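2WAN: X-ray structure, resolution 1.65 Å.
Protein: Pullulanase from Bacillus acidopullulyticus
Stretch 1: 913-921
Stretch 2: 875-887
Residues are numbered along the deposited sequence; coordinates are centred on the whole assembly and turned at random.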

ATOM      1  N   ALA A 913     -12.854  -6.384 -37.328  1.00 13.69           N
ATOM      2  CA  ALA A 913     -13.116  -7.235 -36.170  1.00 14.01           C
ATOM      3  C   ALA A 913     -11.944  -7.225 -35.186  1.00 13.82           C
ATOM      4  O   ALA A 913     -10.778  -7.170 -35.605  1.00 13.21           O
ATOM      5  CB  ALA A 913     -13.377  -8.659 -36.633  1.00 14.81           C
ATOM      6  N   ILE A 914     -12.272  -7.266 -33.894  1.00 11.95           N
ATOM      7  CA  ILE A 914     -11.299  -7.302 -32.775  1.00 11.29           C
ATOM      8  C   ILE A 914     -10.111  -6.356 -33.012  1.00 10.80           C
ATOM      9  O   ILE A 914      -8.963  -6.787 -33.151  1.00 12.88           O
ATOM     10  CB  ILE A 914     -10.776  -8.736 -32.465  1.00  9.99           C
ATOM     11  CG1 ILE A 914     -11.884  -9.772 -32.705  1.00 12.37           C
ATOM     12  CG2 ILE A 914     -10.255  -8.824 -31.021  1.00 12.93           C
ATOM     13  CD1 ILE A 914     -11.474 -11.186 -32.309  1.00 14.12           C
ATOM     14  N   SER A 915     -10.408  -5.062 -33.089  1.00 11.75           N
ATOM     15  CA  SER A 915      -9.352  -4.088 -33.344  1.00 10.11           C
ATOM     16  C   SER A 915      -9.699  -2.712 -32.810  1.00 11.32           C
ATOM     17  O   SER A 915     -10.815  -2.460 -32.322  1.00 11.04           O
ATOM     18  CB  SER A 915      -9.089  -3.989 -34.856  1.00 12.88           C
ATOM     19  OG  SER A 915     -10.118  -3.241 -35.485  1.00 14.04           O
ATOM     20  N   THR A 916      -8.712  -1.825 -32.903  1.00 11.01           N
ATOM     21  CA  THR A 916      -8.878  -0.427 -32.511  1.00 10.87           C
ATOM     22  C   THR A 916      -8.669   0.455 -33.729  1.00  9.34           C
ATOM     23  O   THR A 916      -7.692   0.289 -34.475  1.00 10.67           O
ATOM     24  CB  THR A 916      -7.870  -0.046 -31.383  1.00  9.53           C
ATOM     25  OG1 THR A 916      -8.118  -0.866 -30.240  1.00 12.59           O
ATOM     26  CG2 THR A 916      -8.033   1.452 -30.985  1.00 10.67           C
ATOM     27  N   LEU A 917      -9.616   1.363 -33.953  1.00 10.39           N
ATOM     28  CA  LEU A 917      -9.533   2.350 -35.040  1.00 11.94           C
ATOM     29  C   LEU A 917      -9.035   3.651 -34.437  1.00 11.78           C
ATOM     30  O   LEU A 917      -9.497   4.040 -33.365  1.00 12.33           O
ATOM     31  CB  LEU A 917     -10.932   2.595 -35.643  1.00 13.96           C
ATOM     32  CG  LEU A 917     -11.048   3.732 -36.675  1.00 13.60           C
ATOM     33  CD1 LEU A 917     -10.576   3.255 -38.049  1.00 15.35           C
ATOM     34  CD2 LEU A 917     -12.480   4.282 -36.729  1.00 19.16           C
ATOM     35  N   ILE A 918      -8.092   4.315 -35.107  1.00  9.47           N
ATOM     36  CA  ILE A 918      -7.703   5.672 -34.742  1.00  8.48           C
ATOM     37  C   ILE A 918      -7.722   6.565 -35.972  1.00  9.87           C
ATOM     38  O   ILE A 918      -7.166   6.220 -37.016  1.00 10.34           O
ATOM     39  CB  ILE A 918      -6.306   5.728 -34.085  1.00  9.99           C
ATOM     40  CG1 ILE A 918      -6.241   4.698 -32.951  1.00 12.62           C
ATOM     41  CG2 ILE A 918      -6.048   7.185 -33.526  1.00  8.98           C
ATOM     42  CD1 ILE A 918      -4.900   4.557 -32.294  1.00 15.47           C
ATOM     43  N   LEU A 919      -8.409   7.693 -35.847  1.00  9.74           N
ATOM     44  CA  LEU A 919      -8.475   8.699 -36.904  1.00 10.96           C
ATOM     45  C   LEU A 919      -8.064  10.033 -36.354  1.00 11.55           C
ATOM     46  O   LEU A 919      -8.152  10.255 -35.153  1.00 11.45           O
ATOM     47  CB  LEU A 919      -9.914   8.897 -37.362  1.00 11.69           C
ATOM     48  CG  LEU A 919     -10.746   7.673 -37.694  1.00 14.94           C
ATOM     49  CD1 LEU A 919     -12.202   8.109 -37.745  1.00 19.97           C
ATOM     50  CD2 LEU A 919     -10.309   7.084 -39.009  1.00 19.15           C
ATOM     51  N   LYS A 920      -7.655  10.935 -37.240  1.00 12.31           N
ATOM     52  CA  LYS A 920      -7.401  12.318 -36.827  1.00 13.34           C
ATOM     53  C   LYS A 920      -7.803  13.309 -37.905  1.00 13.02           C
ATOM     54  O   LYS A 920      -7.899  12.972 -39.090  1.00 13.19           O
ATOM     55  CB  LYS A 920      -5.935  12.534 -36.389  1.00  9.51           C
ATOM     56  CG  LYS A 920      -4.880  12.334 -37.491  1.00 10.40           C
ATOM     57  CD  LYS A 920      -4.655  13.644 -38.231  1.00 12.84           C
ATOM     58  CE  LYS A 920      -3.530  13.543 -39.248  1.00 15.44           C
ATOM     59  NZ  LYS A 920      -3.332  14.887 -39.874  1.00 19.84           N
ATOM     60  N   GLN A 921      -7.992  14.549 -37.472  1.00 11.22           N
ATOM     61  CA  GLN A 921      -8.338  15.637 -38.352  1.00 13.90           C
ATOM     62  C   GLN A 921      -7.492  16.803 -37.896  1.00 16.67           C
ATOM     63  O   GLN A 921      -7.010  17.620 -38.676  1.00 18.06           O
ATOM     64  CB  GLN A 921      -9.814  15.944 -38.098  1.00 16.25           C
ATOM     65  CG  GLN A 921     -10.511  16.823 -39.060  1.00 23.72           C
ATOM     66  CD  GLN A 921     -11.993  16.806 -38.793  1.00 20.55           C
ATOM     67  OE1 GLN A 921     -12.461  17.331 -37.779  1.00 15.36           O
ATOM     68  NE2 GLN A 921     -12.750  16.201 -39.705  1.00 15.91           N
ATOM     69  OXT GLN A 921      -7.286  16.945 -36.692  1.00 18.31           O
TER
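Stretch 2 875-887: NKTSQTLNLPSGD

Two extended segments can pack together without sharing a continuous ladder of hydrogen bonds, and residues 875-887 of this pullulanase illustrate how. They run in the same direction as 913-921, so that Asn875 begins near Ile914 and Asp887 finishes near Gln921, but the separation varies greatly along the way. The CA atoms of Ala913 and Ser878 are 4.5 Å apart; in the middle, Leu917 CA and Leu881 CA are 9.8 Å apart, too far for the main chains to pair. The hydrogen bonds between the stretches lie near the two ends, and leucine side chains meet between them.

Ala913 and Gln921 each have 62 Å² covered, more than any other residue here. Ala913 sits against the loop 875-878, its CB 3.4 Å from Lys876 O and its CA 3.4 Å from Asn875 O. Its CB points toward the loop, and the two backbones are close here; the next residue links them: Ile914 N donates a hydrogen bond to Asn875 O at 3.0 Å.

From here 915-920 forms a strand, and residues 879-882 of the second stretch are likewise extended. Leucines span the gap by pointing toward one another. Leu917 CD2 lies 4.3 Å from Leu881 CD2, and two residues further on Leu919 CD1 approaches Leu883 CD2 at 3.3 Å, a tight apolar contact. The alternation of a strand turns Thr916 and Ile918 out of reach.

At the chain terminus, Gln921 extends its side chain with chi1 and chi2 both t. Its NE2 donates to Ser885 O at 3.0 Å and to Asp887 O at 3.2 Å, bracketing Gly886. An ideal CB on that glycine would lie 2.7 Å from Gln921 NE2, a clash. A water completes the junction, donating to Gln921 OE1 at 2.7 Å and Ser885 O at 2.9 Å.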

ATOM      1  N   ASN A 875     -15.805  -7.053 -31.169  1.00 13.03           N
ATOM      2  CA  ASN A 875     -16.683  -8.026 -31.813  1.00 13.61           C
ATOM      3  C   ASN A 875     -16.020  -8.778 -32.952  1.00 12.32           C
ATOM      4  O   ASN A 875     -15.047  -8.313 -33.546  1.00 13.04           O
ATOM      5  CB  ASN A 875     -17.947  -7.321 -32.279  1.00 14.87           C
ATOM      6  CG  ASN A 875     -18.632  -6.607 -31.154  1.00 16.59           C
ATOM      7  OD1 ASN A 875     -19.155  -7.242 -30.234  1.00 19.32           O
ATOM      8  ND2 ASN A 875     -18.593  -5.272 -31.185  1.00 16.42           N
ATOM      9  N   LYS A 876     -16.562  -9.956 -33.265  1.00 13.54           N
ATOM     10  CA  LYS A 876     -15.984 -10.795 -34.297  1.00 15.20           C
ATOM     11  C   LYS A 876     -16.353 -10.405 -35.734  1.00 14.12           C
ATOM     12  O   LYS A 876     -15.875 -11.028 -36.687  1.00 15.00           O
ATOM     13  CB  LYS A 876     -16.309 -12.263 -34.001  1.00 16.85           C
ATOM     14  CG  LYS A 876     -15.327 -12.852 -32.996  1.00 23.10           C
ATOM     15  CD  LYS A 876     -15.655 -14.277 -32.667  1.00 36.02           C
ATOM     16  CE  LYS A 876     -14.665 -14.837 -31.663  1.00 34.58           C
ATOM     17  NZ  LYS A 876     -15.099 -16.194 -31.211  1.00 30.63           N
ATOM     18  N   THR A 877     -17.178  -9.372 -35.895  1.00 15.43           N
ATOM     19  CA  THR A 877     -17.439  -8.818 -37.217  1.00 14.94           C
ATOM     20  C   THR A 877     -17.038  -7.360 -37.241  1.00 16.56           C
ATOM     21  O   THR A 877     -16.969  -6.718 -36.182  1.00 16.85           O
ATOM     22  CB  THR A 877     -18.918  -8.957 -37.633  1.00 17.34           C
ATOM     23  OG1 THR A 877     -19.746  -8.283 -36.683  1.00 19.27           O
ATOM     24  CG2 THR A 877     -19.330 -10.431 -37.675  1.00 15.75           C
ATOM     25  N   SER A 878     -16.792  -6.847 -38.442  1.00 16.22           N
ATOM     26  CA  SER A 878     -16.484  -5.430 -38.619  1.00 15.35           C
ATOM     27  C   SER A 878     -17.694  -4.607 -38.222  1.00 17.42           C
ATOM     28  O   SER A 878     -18.836  -5.080 -38.296  1.00 16.35           O
ATOM     29  CB  SER A 878     -16.069  -5.121 -40.061  1.00 17.79           C
ATOM     30  OG  SER A 878     -17.166  -5.329 -40.946  1.00 18.98           O
ATOM     31  N   GLN A 879     -17.440  -3.369 -37.793  1.00 13.57           N
ATOM     32  CA  GLN A 879     -18.480  -2.480 -37.327  1.00 15.26           C
ATOM     33  C   GLN A 879     -18.243  -1.107 -37.933  1.00 17.88           C
ATOM     34  O   GLN A 879     -17.107  -0.731 -38.198  1.00 22.36           O
ATOM     35  CB  GLN A 879     -18.461  -2.383 -35.808  1.00 13.72           C
ATOM     36  CG  GLN A 879     -18.644  -3.718 -35.088  1.00 14.25           C
ATOM     37  CD  GLN A 879     -20.054  -4.251 -35.207  1.00 14.24           C
ATOM     38  OE1 GLN A 879     -21.024  -3.511 -35.053  1.00 18.38           O
ATOM     39  NE2 GLN A 879     -20.179  -5.549 -35.447  1.00 18.20           N
ATOM     40  N   THR A 880     -19.313  -0.358 -38.152  1.00 16.64           N
ATOM     41  CA  THR A 880     -19.177   0.942 -38.791  1.00 15.75           C
ATOM     42  C   THR A 880     -19.414   2.080 -37.811  1.00 15.86           C
ATOM     43  O   THR A 880     -20.178   1.950 -36.864  1.00 16.06           O
ATOM     44  CB  THR A 880     -20.127   1.081 -39.998  1.00 19.50           C
ATOM     45  OG1 THR A 880     -21.481   0.992 -39.540  1.00 25.20           O
ATOM     46  CG2 THR A 880     -19.865  -0.032 -41.002  1.00 20.83           C
ATOM     47  N   LEU A 881     -18.718   3.189 -38.051  1.00 14.44           N
ATOM     48  CA  LEU A 881     -18.836   4.373 -37.224  1.00 14.23           C
ATOM     49  C   LEU A 881     -19.216   5.583 -38.074  1.00 11.98           C
ATOM     50  O   LEU A 881     -18.553   5.871 -39.059  1.00 15.22           O
ATOM     51  CB  LEU A 881     -17.487   4.651 -36.530  1.00 13.56           C
ATOM     52  CG  LEU A 881     -17.457   5.930 -35.695  1.00 12.47           C
ATOM     53  CD1 LEU A 881     -18.335   5.788 -34.461  1.00 13.38           C
ATOM     54  CD2 LEU A 881     -16.033   6.223 -35.267  1.00 12.98           C
ATOM     55  N   ASN A 882     -20.262   6.294 -37.661  1.00 11.21           N
ATOM     56  CA  ASN A 882     -20.626   7.561 -38.285  1.00 12.96           C
ATOM     57  C   ASN A 882     -19.689   8.642 -37.811  1.00 12.85           C
ATOM     58  O   ASN A 882     -19.430   8.742 -36.614  1.00 14.14           O
ATOM     59  CB  ASN A 882     -22.068   7.898 -37.948  1.00 13.47           C
ATOM     60  CG  ASN A 882     -23.037   6.984 -38.685  1.00 16.11           C
ATOM     61  OD1 ASN A 882     -22.898   6.792 -39.884  1.00 17.51           O
ATOM     62  ND2 ASN A 882     -23.978   6.388 -37.966  1.00 16.12           N
ATOM     63  N   LEU A 883     -19.174   9.437 -38.744  1.00 13.25           N
ATOM     64  CA  LEU A 883     -18.151  10.421 -38.387  1.00 13.65           C
ATOM     65  C   LEU A 883     -18.705  11.846 -38.315  1.00 15.05           C
ATOM     66  O   LEU A 883     -19.659  12.182 -39.035  1.00 14.62           O
ATOM     67  CB  LEU A 883     -16.978  10.355 -39.363  1.00 13.00           C
ATOM     68  CG  LEU A 883     -16.217   9.033 -39.455  1.00 17.69           C
ATOM     69  CD1 LEU A 883     -15.273   9.064 -40.656  1.00 16.55           C
ATOM     70  CD2 LEU A 883     -15.449   8.798 -38.149  1.00 18.98           C
ATOM     71  N   PRO A 884     -18.115  12.692 -37.439  1.00 14.79           N
ATOM     72  CA  PRO A 884     -18.397  14.128 -37.528  1.00 15.31           C
ATOM     73  C   PRO A 884     -17.944  14.684 -38.874  1.00 14.85           C
ATOM     74  O   PRO A 884     -17.187  14.026 -39.608  1.00 14.59           O
ATOM     75  CB  PRO A 884     -17.553  14.736 -36.400  1.00 13.70           C
ATOM     76  CG  PRO A 884     -17.265  13.567 -35.453  1.00 14.13           C
ATOM     77  CD  PRO A 884     -17.131  12.386 -36.384  1.00 14.29           C
ATOM     78  N   SER A 885     -18.359  15.914 -39.171  1.00 17.36           N
ATOM     79  CA  SER A 885     -18.075  16.544 -40.463  1.00 17.27           C
ATOM     80  C   SER A 885     -16.584  16.611 -40.794  1.00 15.95           C
ATOM     81  O   SER A 885     -15.730  16.575 -39.895  1.00 16.43           O
ATOM     82  CB  SER A 885     -18.674  17.965 -40.501  1.00 19.68           C
ATOM     83  OG  SER A 885     -18.038  18.789 -39.534  1.00 26.05           O
ATOM     84  N   GLY A 886     -16.286  16.688 -42.090  1.00 15.42           N
ATOM     85  CA  GLY A 886     -14.938  16.949 -42.551  1.00 18.08           C
ATOM     86  C   GLY A 886     -14.161  15.719 -42.965  1.00 17.18           C
ATOM     87  O   GLY A 886     -14.662  14.588 -42.890  1.00 17.50           O
ATOM     88  N   ASP A 887     -12.944  15.965 -43.431  1.00 16.27           N
ATOM     89  CA  ASP A 887     -12.031  14.914 -43.863  1.00 18.26           C
ATOM     90  C   ASP A 887     -11.317  14.298 -42.665  1.00 17.48           C
ATOM     91  O   ASP A 887     -10.739  15.019 -41.838  1.00 17.50           O
ATOM     92  CB  ASP A 887     -10.999  15.490 -44.837  1.00 20.19           C
ATOM     93  CG  ASP A 887     -10.119  14.407 -45.452  1.00 26.52           C
ATOM     94  OD1 ASP A 887      -8.913  14.382 -45.165  1.00 34.21           O
ATOM     95  OD2 ASP A 887     -10.653  13.554 -46.187  1.00 34.07           O
TER
HETATM   96  O   HOH W   1     -15.126  17.461 -37.247  1.00 16.20           O